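Local coordinates for protein cytosol aminopeptidase (Staphylococcus aureus subsp. aureus, PDB 3KZW) that probably removes amino acids one at a time from the N-terminus of peptides, as a metal-dependent leucyl aminopeptidase, at residues T92-T97 against K123-E128; N229-V234 against G270-E275; F247-A252 against G368-A373; E433-A438 against K461-A466. All coordinates share one frame; numbering follows the deposited sequence.

Interaction 1 of 4, residues T92-T97 against K123-E128; sequences TYRLIT and KSEHIE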
loop_
_atom_site.group_PDB
_atom_site.type_symbol
_atom_site.label_atom_id
_atom_site.label_comp_id
_atom_site.label_asym_id
_atom_site.label_seq_id
_atom_site.Cartn_x
_atom_site.Cartn_y
_atom_site.Cartn_z
ATOM N N THR A 92 -50.803 -1.977 -42.934
ATOM C CA THR A 92 -50.041 -2.585 -41.845
ATOM C C THR A 92 -49.059 -1.559 -41.283
ATOM O O THR A 92 -48.252 -0.985 -42.019
ATOM C CB THR A 92 -49.272 -3.847 -42.306
ATOM O OG1 THR A 92 -50.168 -4.738 -42.981
ATOM C CG2 THR A 92 -48.648 -4.574 -41.118
ATOM N N TYR A 93 -49.142 -1.333 -39.974
ATOM C CA TYR A 93 -48.305 -0.354 -39.293
ATOM C C TYR A 93 -47.268 -1.027 -38.403
ATOM O O TYR A 93 -47.480 -2.138 -37.910
ATOM C CB TYR A 93 -49.170 0.590 -38.449
ATOM C CG TYR A 93 -49.874 1.672 -39.242
ATOM C CD1 TYR A 93 -51.065 1.409 -39.918
ATOM C CD2 TYR A 93 -49.352 2.963 -39.307
ATOM C CE1 TYR A 93 -51.713 2.404 -40.645
ATOM C CE2 TYR A 93 -49.994 3.965 -40.034
ATOM C CZ TYR A 93 -51.174 3.677 -40.698
ATOM O OH TYR A 93 -51.819 4.656 -41.419
ATOM N N ARG A 94 -46.144 -0.346 -38.212
ATOM C CA ARG A 94 -45.173 -0.734 -37.202
ATOM C C ARG A 94 -45.587 -0.080 -35.891
ATOM O O ARG A 94 -45.498 1.138 -35.743
ATOM C CB ARG A 94 -43.761 -0.295 -37.605
ATOM C CG ARG A 94 -42.664 -0.784 -36.671
ATOM C CD ARG A 94 -41.320 -0.174 -37.022
ATOM N NE ARG A 94 -40.265 -0.656 -36.137
ATOM C CZ ARG A 94 -38.985 -0.305 -36.218
ATOM N NH1 ARG A 94 -38.575 0.543 -37.152
ATOM N NH2 ARG A 94 -38.111 -0.803 -35.356
ATOM N N LEU A 95 -46.060 -0.892 -34.952
ATOM C CA LEU A 95 -46.481 -0.392 -33.649
ATOM C C LEU A 95 -45.336 -0.434 -32.645
ATOM O O LEU A 95 -44.699 -1.470 -32.468
ATOM C CB LEU A 95 -47.684 -1.184 -33.128
ATOM C CG LEU A 95 -48.269 -0.816 -31.758
ATOM C CD1 LEU A 95 -48.702 0.639 -31.711
ATOM C CD2 LEU A 95 -49.429 -1.733 -31.405
ATOM N N ILE A 96 -45.084 0.704 -32.003
ATOM C CA ILE A 96 -44.080 0.803 -30.950
ATOM C C ILE A 96 -44.761 1.105 -29.618
ATOM O O ILE A 96 -45.441 2.122 -29.462
ATOM C CB ILE A 96 -42.997 1.856 -31.274
ATOM C CG1 ILE A 96 -42.248 1.467 -32.553
ATOM C CG2 ILE A 96 -42.012 1.999 -30.105
ATOM C CD1 ILE A 96 -41.425 2.579 -33.159
ATOM N N THR A 97 -44.568 0.197 -28.668
ATOM C CA THR A 97 -45.211 0.259 -27.367
ATOM C C THR A 97 -44.182 0.513 -26.272
ATOM O O THR A 97 -43.126 -0.121 -26.244
ATOM C CB THR A 97 -45.997 -1.049 -27.107
ATOM O OG1 THR A 97 -47.316 -0.919 -27.650
ATOM C CG2 THR A 97 -46.095 -1.379 -25.621
ATOM N N LYS A 123 -34.231 6.587 -31.903
ATOM C CA LYS A 123 -32.968 7.020 -32.507
ATOM C C LYS A 123 -32.091 5.868 -32.989
ATOM O O LYS A 123 -31.535 5.930 -34.088
ATOM C CB LYS A 123 -32.181 7.941 -31.563
ATOM C CG LYS A 123 -32.692 9.384 -31.527
ATOM C CD LYS A 123 -32.444 10.119 -32.850
ATOM C CE LYS A 123 -33.222 11.424 -32.918
ATOM N NZ LYS A 123 -32.985 12.147 -34.194
ATOM N N SER A 124 -31.981 4.819 -32.175
ATOM C CA SER A 124 -31.159 3.659 -32.524
ATOM C C SER A 124 -31.749 2.861 -33.684
ATOM O O SER A 124 -31.027 2.148 -34.380
ATOM C CB SER A 124 -30.950 2.750 -31.311
ATOM O OG SER A 124 -32.155 2.106 -30.948
ATOM N N GLU A 125 -33.059 2.984 -33.887
ATOM C CA GLU A 125 -33.742 2.316 -34.997
ATOM C C GLU A 125 -33.824 3.187 -36.256
ATOM O O GLU A 125 -34.397 2.770 -37.264
ATOM C CB GLU A 125 -35.138 1.844 -34.572
ATOM C CG GLU A 125 -35.136 0.627 -33.652
ATOM C CD GLU A 125 -34.701 -0.659 -34.350
ATOM O OE1 GLU A 125 -35.234 -0.962 -35.442
ATOM O OE2 GLU A 125 -33.831 -1.372 -33.798
ATOM N N HIS A 126 -33.240 4.386 -36.185
ATOM C CA HIS A 126 -33.165 5.328 -37.312
ATOM C C HIS A 126 -34.545 5.637 -37.905
ATOM O O HIS A 126 -34.721 5.680 -39.128
ATOM C CB HIS A 126 -32.190 4.815 -38.385
ATOM C CG HIS A 126 -31.640 5.889 -39.278
ATOM N ND1 HIS A 126 -30.542 6.648 -38.947
ATOM C CD2 HIS A 126 -32.025 6.317 -40.502
ATOM C CE1 HIS A 126 -30.279 7.502 -39.920
ATOM N NE2 HIS A 126 -31.164 7.321 -40.878
ATOM N N ILE A 127 -35.521 5.845 -37.022
ATOM C CA ILE A 127 -36.883 6.180 -37.432
ATOM C C ILE A 127 -36.978 7.679 -37.700
ATOM O O ILE A 127 -36.604 8.492 -36.851
ATOM C CB ILE A 127 -37.920 5.721 -36.375
ATOM C CG1 ILE A 127 -37.994 4.191 -36.351
ATOM C CG2 ILE A 127 -39.301 6.320 -36.660
ATOM C CD1 ILE A 127 -38.489 3.614 -35.052
ATOM N N GLU A 128 -37.469 8.030 -38.884
ATOM C CA GLU A 128 -37.532 9.424 -39.325
ATOM C C GLU A 128 -38.940 10.017 -39.302
ATOM O O GLU A 128 -39.105 11.228 -39.157
ATOM C CB GLU A 128 -36.933 9.564 -40.726
ATOM C CG GLU A 128 -35.416 9.457 -40.763
ATOM C CD GLU A 128 -34.863 9.490 -42.169
ATOM O OE1 GLU A 128 -35.290 8.662 -42.998
ATOM O OE2 GLU A 128 -33.991 10.341 -42.445
#
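R94 and E125 provide the ionic part of this contact, a salt bridge in which R94 NH2 donates to E125 OE1 over 2.9 Å. The N-H...O angle of 152° is moderately straight. OE1 lies near the guanidinium plane, at its edge, yet the carboxylate stands almost perpendicular to that plane (88°) and is met from above its own plane. This is therefore a single-contact bridge, unlike the paired, coplanar arrangement the two groups can also form. With CG anti to the backbone N (chi1 -174°) and the chain extended as far as NE, arginine is long enough to carry its charge from the strand to E125, just beyond the helix. Y121 OH is a second, weak partner of NH2, and Q71 of a second subunit packs on R94.

The apolar part belongs to I127. Its CD1 lies over one face of the guanidinium, 3.7 Å from R94 NH1, and meets I96 CD1 tip to tip at 3.6 Å. Branched isoleucines suit this layer, where L118 and I122 of helix 108-124 also pack on I96.

H126, with positive phi, closes the helix in a Schellman motif, and its N bonds back to K123 O. The chain then passes I127 into strand 129-133. Strands 91-101 and 129-133 run parallel with strand 39-45 between them, so strand 91-101, helix 108-124 and strand 129-133 form a beta-alpha-beta crossover of the N-terminal domain.

Interaction 2 of 4, residues N229-V234 against G270-E275; sequences NTKVKV and GKDKDE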
loop_
_atom_site.group_PDB
_atom_site.type_symbol
_atom_site.label_atom_id
_atom_site.label_comp_id
_atom_site.label_asym_id
_atom_site.label_seq_id
_atom_site.Cartn_x
_atom_site.Cartn_y
_atom_site.Cartn_z
ATOM N N ASN A 229 -24.471 36.634 -29.327
ATOM C CA ASN A 229 -25.659 37.308 -29.861
ATOM C C ASN A 229 -26.900 37.209 -28.967
ATOM O O ASN A 229 -28.036 37.328 -29.444
ATOM C CB ASN A 229 -25.966 36.812 -31.281
ATOM C CG ASN A 229 -24.935 37.272 -32.302
ATOM O OD1 ASN A 229 -24.478 38.419 -32.276
ATOM N ND2 ASN A 229 -24.570 36.374 -33.214
ATOM N N THR A 230 -26.678 37.005 -27.671
ATOM C CA THR A 230 -27.776 36.820 -26.720
ATOM C C THR A 230 -27.882 37.985 -25.737
ATOM O O THR A 230 -27.098 38.934 -25.793
ATOM C CB THR A 230 -27.638 35.492 -25.926
ATOM O OG1 THR A 230 -26.477 35.545 -25.088
ATOM C CG2 THR A 230 -27.537 34.293 -26.868
ATOM N N LYS A 231 -28.860 37.891 -24.840
ATOM C CA LYS A 231 -29.072 38.865 -23.775
ATOM C C LYS A 231 -28.008 38.733 -22.678
ATOM O O LYS A 231 -27.864 39.624 -21.835
ATOM C CB LYS A 231 -30.467 38.667 -23.180
ATOM C CG LYS A 231 -31.076 39.905 -22.544
ATOM C CD LYS A 231 -32.431 39.583 -21.919
ATOM C CE LYS A 231 -33.181 40.848 -21.501
ATOM N NZ LYS A 231 -32.517 41.572 -20.377
ATOM N N VAL A 232 -27.266 37.625 -22.704
ATOM C CA VAL A 232 -26.267 37.301 -21.684
ATOM C C VAL A 232 -24.908 37.954 -21.963
ATOM O O VAL A 232 -24.319 37.757 -23.027
ATOM C CB VAL A 232 -26.090 35.768 -21.545
ATOM C CG1 VAL A 232 -25.029 35.434 -20.519
ATOM C CG2 VAL A 232 -27.405 35.106 -21.170
ATOM N N LYS A 233 -24.420 38.727 -20.991
ATOM C CA LYS A 233 -23.122 39.395 -21.092
ATOM C C LYS A 233 -22.028 38.535 -20.473
ATOM O O LYS A 233 -22.234 37.909 -19.432
ATOM C CB LYS A 233 -23.157 40.765 -20.402
ATOM C CG LYS A 233 -24.265 41.705 -20.879
ATOM C CD LYS A 233 -23.942 42.340 -22.236
ATOM C CE LYS A 233 -25.155 43.059 -22.823
ATOM N NZ LYS A 233 -26.195 42.102 -23.314
ATOM N N VAL A 234 -20.865 38.506 -21.118
ATOM C CA VAL A 234 -19.731 37.720 -20.633
ATOM C C VAL A 234 -18.474 38.584 -20.543
ATOM O O VAL A 234 -18.093 39.240 -21.515
ATOM C CB VAL A 234 -19.453 36.480 -21.528
ATOM C CG1 VAL A 234 -18.302 35.650 -20.967
ATOM C CG2 VAL A 234 -20.701 35.617 -21.668
ATOM N N GLY A 270 -32.746 39.330 -16.119
ATOM C CA GLY A 270 -34.039 38.869 -16.616
ATOM C C GLY A 270 -35.250 39.666 -16.174
ATOM O O GLY A 270 -36.326 39.525 -16.755
ATOM N N LYS A 271 -35.095 40.486 -15.139
ATOM C CA LYS A 271 -36.200 41.333 -14.691
ATOM C C LYS A 271 -35.844 42.815 -14.821
ATOM O O LYS A 271 -36.720 43.674 -14.928
ATOM C CB LYS A 271 -36.741 40.914 -13.316
ATOM C CG LYS A 271 -35.714 40.699 -12.221
ATOM C CD LYS A 271 -36.416 40.412 -10.896
ATOM C CE LYS A 271 -35.418 40.042 -9.807
ATOM N NZ LYS A 271 -36.091 39.738 -8.512
ATOM N N ASP A 272 -34.543 43.068 -14.982
ATOM C CA ASP A 272 -34.007 44.371 -15.417
ATOM C C ASP A 272 -33.964 45.380 -14.278
ATOM O O ASP A 272 -33.269 46.399 -14.367
ATOM C CB ASP A 272 -34.784 44.949 -16.625
ATOM C CG ASP A 272 -34.724 44.047 -17.863
ATOM O OD1 ASP A 272 -33.620 43.570 -18.219
ATOM O OD2 ASP A 272 -35.785 43.831 -18.490
ATOM N N LYS A 273 -34.713 45.087 -13.215
ATOM C CA LYS A 273 -34.697 45.885 -11.997
ATOM C C LYS A 273 -33.286 45.943 -11.408
ATOM O O LYS A 273 -32.472 45.038 -11.620
ATOM C CB LYS A 273 -35.662 45.299 -10.959
ATOM C CG LYS A 273 -37.138 45.434 -11.297
ATOM C CD LYS A 273 -37.995 45.110 -10.077
ATOM C CE LYS A 273 -39.470 45.411 -10.318
ATOM N NZ LYS A 273 -40.118 44.392 -11.192
ATOM N N ASP A 274 -33.006 47.020 -10.675
ATOM C CA ASP A 274 -31.762 47.151 -9.920
ATOM C C ASP A 274 -31.743 46.187 -8.734
ATOM O O ASP A 274 -31.173 46.490 -7.679
ATOM C CB ASP A 274 -31.585 48.594 -9.435
ATOM C CG ASP A 274 -32.892 49.232 -8.967
ATOM O OD1 ASP A 274 -33.882 48.498 -8.739
ATOM O OD2 ASP A 274 -32.930 50.477 -8.827
ATOM N N GLU A 275 -32.366 45.024 -8.921
ATOM C CA GLU A 275 -32.533 44.050 -7.855
ATOM C C GLU A 275 -31.327 43.135 -7.701
ATOM O O GLU A 275 -30.774 42.633 -8.684
ATOM C CB GLU A 275 -33.814 43.230 -8.054
ATOM C CG GLU A 275 -33.978 42.095 -7.044
ATOM C CD GLU A 275 -35.376 41.999 -6.453
ATOM O OE1 GLU A 275 -36.057 43.042 -6.312
ATOM O OE2 GLU A 275 -35.784 40.867 -6.112
#
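K231 NZ is gripped by two acceptors: the backbone O of N269, which is its stronger partner, and OD1 of D272, 3.1 Å away in a salt bridge. OD1 accepts through its syn lone pair, on the side of the other carboxylate oxygen. The ammonium group thus ties the turn leading into strand 233-237 to the end of strand 262-269 and the loop that follows, using a backbone carbonyl as well as a charge.

Lysine suits the place because its chain must span a gap between loops whose backbones stay well apart; the closest CA atoms, those of K231 and G270, are 8.7 Å from each other. Its chain runs extended as far as CE and then bends at the last torsion (chi4 -67°), which turns NZ to meet D272. The short aspartate sits where the loop turns through a positive phi (79°).

T230 OG1 accepts from V232 N at 3.3 Å, an ST turn that shapes the chain as it enters strand 233-237. In the loop, K271 NZ makes a salt bridge to E275 OE2 at 2.7 Å, approaching from above the carboxylate plane. N328 ND2 donates to the carbonyls of K273 and E275.

Strands 233-237 and 262-269 are antiparallel neighbours in the sheet of the catalytic domain. At the end of that pair, the loop between strands 262-269 and 278-285 makes this exposed salt bridge.

Interaction 3 of 4, residues F247-A252 against G368-A373; sequences FGLLQA and GRLVLA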
loop_
_atom_site.group_PDB
_atom_site.type_symbol
_atom_site.label_atom_id
_atom_site.label_comp_id
_atom_site.label_asym_id
_atom_site.label_seq_id
_atom_site.Cartn_x
_atom_site.Cartn_y
_atom_site.Cartn_z
ATOM N N PHE A 247 -6.184 38.134 -7.232
ATOM C CA PHE A 247 -6.760 36.787 -7.191
ATOM C C PHE A 247 -5.674 35.761 -6.867
ATOM O O PHE A 247 -5.361 34.890 -7.679
ATOM C CB PHE A 247 -7.439 36.448 -8.522
ATOM C CG PHE A 247 -8.768 37.118 -8.718
ATOM C CD1 PHE A 247 -8.848 38.419 -9.212
ATOM C CD2 PHE A 247 -9.946 36.441 -8.425
ATOM C CE1 PHE A 247 -10.081 39.040 -9.403
ATOM C CE2 PHE A 247 -11.183 37.048 -8.610
ATOM C CZ PHE A 247 -11.252 38.352 -9.100
ATOM N N GLY A 248 -5.116 35.874 -5.664
ATOM C CA GLY A 248 -3.941 35.106 -5.250
ATOM C C GLY A 248 -4.080 33.597 -5.254
ATOM O O GLY A 248 -3.151 32.891 -5.654
ATOM N N LEU A 249 -5.233 33.101 -4.808
ATOM C CA LEU A 249 -5.475 31.663 -4.730
ATOM C C LEU A 249 -5.668 31.037 -6.109
ATOM O O LEU A 249 -5.132 29.965 -6.383
ATOM C CB LEU A 249 -6.669 31.354 -3.823
ATOM C CG LEU A 249 -6.602 31.785 -2.352
ATOM C CD1 LEU A 249 -7.842 31.321 -1.615
ATOM C CD2 LEU A 249 -5.351 31.268 -1.656
ATOM N N LEU A 250 -6.427 31.715 -6.971
ATOM C CA LEU A 250 -6.626 31.270 -8.350
ATOM C C LEU A 250 -5.308 31.279 -9.126
ATOM O O LEU A 250 -5.057 30.391 -9.945
ATOM C CB LEU A 250 -7.686 32.131 -9.053
ATOM C CG LEU A 250 -8.034 31.878 -10.528
ATOM C CD1 LEU A 250 -8.435 30.428 -10.798
ATOM C CD2 LEU A 250 -9.133 32.825 -10.976
ATOM N N GLN A 251 -4.475 32.286 -8.858
ATOM C CA GLN A 251 -3.131 32.380 -9.430
ATOM C C GLN A 251 -2.272 31.197 -8.988
ATOM O O GLN A 251 -1.628 30.549 -9.813
ATOM C CB GLN A 251 -2.465 33.696 -9.022
ATOM C CG GLN A 251 -1.006 33.818 -9.444
ATOM C CD GLN A 251 -0.262 34.915 -8.709
ATOM O OE1 GLN A 251 -0.657 35.336 -7.623
ATOM N NE2 GLN A 251 0.830 35.381 -9.299
ATOM N N ALA A 252 -2.286 30.924 -7.685
ATOM C CA ALA A 252 -1.503 29.846 -7.084
ATOM C C ALA A 252 -1.810 28.473 -7.683
ATOM O O ALA A 252 -0.898 27.696 -7.949
ATOM C CB ALA A 252 -1.717 29.825 -5.577
ATOM N N GLY A 368 -9.719 22.850 -5.377
ATOM C CA GLY A 368 -11.065 23.331 -5.665
ATOM C C GLY A 368 -11.529 24.405 -4.706
ATOM O O GLY A 368 -12.016 25.453 -5.129
ATOM N N ARG A 369 -11.371 24.145 -3.412
ATOM C CA ARG A 369 -11.768 25.093 -2.372
ATOM C C ARG A 369 -10.998 26.415 -2.462
ATOM O O ARG A 369 -11.499 27.461 -2.048
ATOM C CB ARG A 369 -11.623 24.467 -0.979
ATOM C CG ARG A 369 -10.198 24.086 -0.586
ATOM C CD ARG A 369 -10.180 23.093 0.561
ATOM N NE ARG A 369 -10.493 21.734 0.119
ATOM C CZ ARG A 369 -10.478 20.659 0.903
ATOM N NH1 ARG A 369 -10.165 20.764 2.188
ATOM N NH2 ARG A 369 -10.777 19.471 0.400
ATOM N N LEU A 370 -9.787 26.358 -3.013
ATOM C CA LEU A 370 -8.951 27.545 -3.179
ATOM C C LEU A 370 -9.491 28.474 -4.263
ATOM O O LEU A 370 -9.634 29.674 -4.032
ATOM C CB LEU A 370 -7.499 27.159 -3.479
ATOM C CG LEU A 370 -6.709 26.437 -2.381
ATOM C CD1 LEU A 370 -5.411 25.884 -2.941
ATOM C CD2 LEU A 370 -6.434 27.342 -1.180
ATOM N N VAL A 371 -9.799 27.919 -5.434
ATOM C CA VAL A 371 -10.326 28.724 -6.537
ATOM C C VAL A 371 -11.750 29.214 -6.263
ATOM O O VAL A 371 -12.127 30.303 -6.697
ATOM C CB VAL A 371 -10.232 28.010 -7.919
ATOM C CG1 VAL A 371 -8.787 27.649 -8.238
ATOM C CG2 VAL A 371 -11.133 26.779 -7.991
ATOM N N LEU A 372 -12.526 28.412 -5.532
ATOM C CA LEU A 372 -13.879 28.789 -5.135
ATOM C C LEU A 372 -13.850 29.949 -4.152
ATOM O O LEU A 372 -14.693 30.841 -4.217
ATOM C CB LEU A 372 -14.625 27.602 -4.520
ATOM C CG LEU A 372 -15.147 26.504 -5.452
ATOM C CD1 LEU A 372 -15.492 25.262 -4.652
ATOM C CD2 LEU A 372 -16.350 26.975 -6.269
ATOM N N ALA A 373 -12.872 29.931 -3.249
ATOM C CA ALA A 373 -12.706 30.981 -2.247
ATOM C C ALA A 373 -12.575 32.368 -2.881
ATOM O O ALA A 373 -13.247 33.312 -2.458
ATOM C CB ALA A 373 -11.508 30.681 -1.367
#
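Two helices of the catalytic domain pack here in the buried interior, joined by aliphatic side chains. L249 and L250 of helix 248-254 meet L370, V371 and A373 of helix 368-380. The short axes approach to 7.8 Å and run roughly antiparallel, their directions 142° apart.

L249 does most of the joining. Its CB and CD1 rest against the backbone carbonyl of L370, while CD1 also reaches A373 CB at 3.7 Å. CD2, the other branch, lies 4.1 Å from L370 CD2, and the two leucines cross at about a right angle. Having CG anti to its carbonyl carbon (chi1 -61°) aims this leucine at the opposing helix. An alanine fits at A373, since a lone methyl leaves room for the leucine tip.

L250 and V371 make a second patch beside the first, with L250 CD1 at 3.8 Å from V371 CG1. L250 also touches L242, P261 and L263, so it links the helix pair to strand 262-269.

A polar tie supplements the packing: D374 OD2 accepts a hydrogen bond from L250 N, and a weak one from L249 N, in the first turn of helix 248-254. This carboxylate would probably be stabilised by the positive end of the helix dipole.

The sequence NTDAEGRL, a family signature that supplies active-site metal ligands in relatives, leads into helix 368-380, one member of this obliquely antiparallel helix pair of the catalytic domain.

Interaction 4 of 4, residues E433-A438 against K461-A466; sequences ELPITA and KALFAA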
loop_
_atom_site.group_PDB
_atom_site.type_symbol
_atom_site.label_atom_id
_atom_site.label_comp_id
_atom_site.label_asym_id
_atom_site.label_seq_id
_atom_site.Cartn_x
_atom_site.Cartn_y
_atom_site.Cartn_z
ATOM N N GLU A 433 -28.360 16.963 2.910
ATOM C CA GLU A 433 -27.602 17.914 3.712
ATOM C C GLU A 433 -26.531 17.246 4.569
ATOM O O GLU A 433 -26.754 16.184 5.156
ATOM C CB GLU A 433 -28.538 18.749 4.595
ATOM C CG GLU A 433 -27.859 19.955 5.255
ATOM C CD GLU A 433 -28.742 20.693 6.257
ATOM O OE1 GLU A 433 -29.933 20.329 6.410
ATOM O OE2 GLU A 433 -28.233 21.644 6.895
ATOM N N LEU A 434 -25.365 17.882 4.615
ATOM C CA LEU A 434 -24.335 17.584 5.603
ATOM C C LEU A 434 -24.042 18.867 6.385
ATOM O O LEU A 434 -24.195 19.965 5.846
ATOM C CB LEU A 434 -23.073 17.050 4.922
ATOM C CG LEU A 434 -23.144 15.706 4.192
ATOM C CD1 LEU A 434 -21.816 15.399 3.534
ATOM C CD2 LEU A 434 -23.537 14.581 5.131
ATOM N N PRO A 435 -23.626 18.741 7.659
ATOM C CA PRO A 435 -23.525 19.924 8.514
ATOM C C PRO A 435 -22.190 20.675 8.448
ATOM O O PRO A 435 -21.169 20.101 8.069
ATOM C CB PRO A 435 -23.716 19.344 9.913
ATOM C CG PRO A 435 -23.162 17.969 9.825
ATOM C CD PRO A 435 -23.310 17.504 8.397
ATOM N N ILE A 436 -22.227 21.959 8.802
ATOM C CA ILE A 436 -21.027 22.736 9.107
ATOM C C ILE A 436 -21.162 23.198 10.555
ATOM O O ILE A 436 -22.001 24.049 10.864
ATOM C CB ILE A 436 -20.858 23.969 8.187
ATOM C CG1 ILE A 436 -20.890 23.567 6.710
ATOM C CG2 ILE A 436 -19.560 24.699 8.514
ATOM C CD1 ILE A 436 -21.049 24.740 5.750
ATOM N N THR A 437 -20.343 22.632 11.438
ATOM C CA THR A 437 -20.427 22.938 12.866
ATOM C C THR A 437 -19.286 23.839 13.341
ATOM O O THR A 437 -18.427 24.237 12.552
ATOM C CB THR A 437 -20.463 21.655 13.730
ATOM O OG1 THR A 437 -19.174 21.032 13.727
ATOM C CG2 THR A 437 -21.517 20.677 13.218
ATOM N N ALA A 438 -19.290 24.152 14.636
ATOM C CA ALA A 438 -18.239 24.949 15.264
ATOM C C ALA A 438 -16.859 24.317 15.080
ATOM O O ALA A 438 -15.859 25.027 14.957
ATOM C CB ALA A 438 -18.543 25.152 16.738
ATOM N N LYS A 461 -13.723 15.468 6.117
ATOM C CA LYS A 461 -13.053 16.334 5.143
ATOM C C LYS A 461 -14.009 17.107 4.236
ATOM O O LYS A 461 -13.705 18.228 3.829
ATOM C CB LYS A 461 -12.066 15.529 4.298
ATOM C CG LYS A 461 -10.813 15.105 5.036
ATOM C CD LYS A 461 -9.865 14.348 4.118
ATOM C CE LYS A 461 -8.538 14.055 4.798
ATOM N NZ LYS A 461 -8.681 13.080 5.914
ATOM N N ALA A 462 -15.156 16.507 3.920
ATOM C CA ALA A 462 -16.177 17.178 3.118
ATOM C C ALA A 462 -16.761 18.372 3.870
ATOM O O ALA A 462 -17.045 19.410 3.272
ATOM C CB ALA A 462 -17.277 16.202 2.716
ATOM N N LEU A 463 -16.920 18.218 5.183
ATOM C CA LEU A 463 -17.437 19.288 6.033
ATOM C C LEU A 463 -16.415 20.420 6.149
ATOM O O LEU A 463 -16.777 21.599 6.136
ATOM C CB LEU A 463 -17.809 18.762 7.428
ATOM C CG LEU A 463 -18.521 17.419 7.629
ATOM C CD1 LEU A 463 -18.796 17.222 9.105
ATOM C CD2 LEU A 463 -19.812 17.305 6.830
ATOM N N PHE A 464 -15.140 20.046 6.253
ATOM C CA PHE A 464 -14.037 21.003 6.290
ATOM C C PHE A 464 -13.994 21.852 5.018
ATOM O O PHE A 464 -13.921 23.080 5.088
ATOM C CB PHE A 464 -12.701 20.275 6.481
ATOM C CG PHE A 464 -11.515 21.195 6.603
ATOM C CD1 PHE A 464 -10.890 21.702 5.471
ATOM C CD2 PHE A 464 -11.024 21.551 7.851
ATOM C CE1 PHE A 464 -9.801 22.555 5.581
ATOM C CE2 PHE A 464 -9.929 22.400 7.969
ATOM C CZ PHE A 464 -9.319 22.904 6.832
ATOM N N ALA A 465 -14.033 21.190 3.862
ATOM C CA ALA A 465 -14.021 21.870 2.569
ATOM C C ALA A 465 -15.163 22.881 2.445
ATOM O O ALA A 465 -14.963 24.001 1.970
ATOM C CB ALA A 465 -14.080 20.858 1.444
ATOM N N ALA A 466 -16.354 22.476 2.886
ATOM C CA ALA A 466 -17.536 23.332 2.855
ATOM C C ALA A 466 -17.353 24.557 3.748
ATOM O O ALA A 466 -17.699 25.674 3.360
ATOM C CB ALA A 466 -18.763 22.544 3.275
#
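The flat peptide group that follows P435 rests its carbonyl oxygen against L463, whose CD2 is the nearest atom, with CB, CG and CD1 a little farther away. The puckered pyrrolidine ring of P435 meets the same leucine through one corner, CD, which lies 3.8 Å from L463 CD2. F432 of a third subunit packs against the proline as well.

L463 is the central side chain of the contact. Its CG is anti to the carbonyl carbon (chi1 -41°), which carries CD2 off the helix toward the extended chain; there CD2 also reaches L434 CB at 3.8 Å. Farther along, I436 CD1 lies 4.0 Å from A466 CB, one helical turn after L463. The small methyl of alanine lets the long isoleucine branch lie against the helix. F409 of strand 406-411 touches L434, L463 and A466, and L434 also meets L434 of the third subunit.

T437 is the N-cap of helix 438-443, with E440 OE1 as hydrogen-bond partner of its OG1. Across the contact itself, carbon meets carbon or a carbonyl oxygen, so the cohesion between loop and helix 461-470 depends on shape and exclusion of water, at a place where subunits also meet.

Interactions 1, 3 and 4 are largely buried, whereas interaction 2 is a surface contact. Interaction 1 stands apart in the N-terminal domain, its centre about 52 Å from that of interaction 3; the other three lie in the catalytic domain. Interactions 3 and 4 touch directly: R369 of helix 368-380 packs against F464 and A465 of helix 461-470, and both contacts are aliphatic. Charge carries the exposed interaction 2 alone and is mixed with isoleucines in the buried interaction 1. Interactions 2 and 3 alternate along the chain, and both adjoin strand 262-269. Interactions 1 and 4 also lie beside neighbouring subunits, but interactions 2 and 3 meet none.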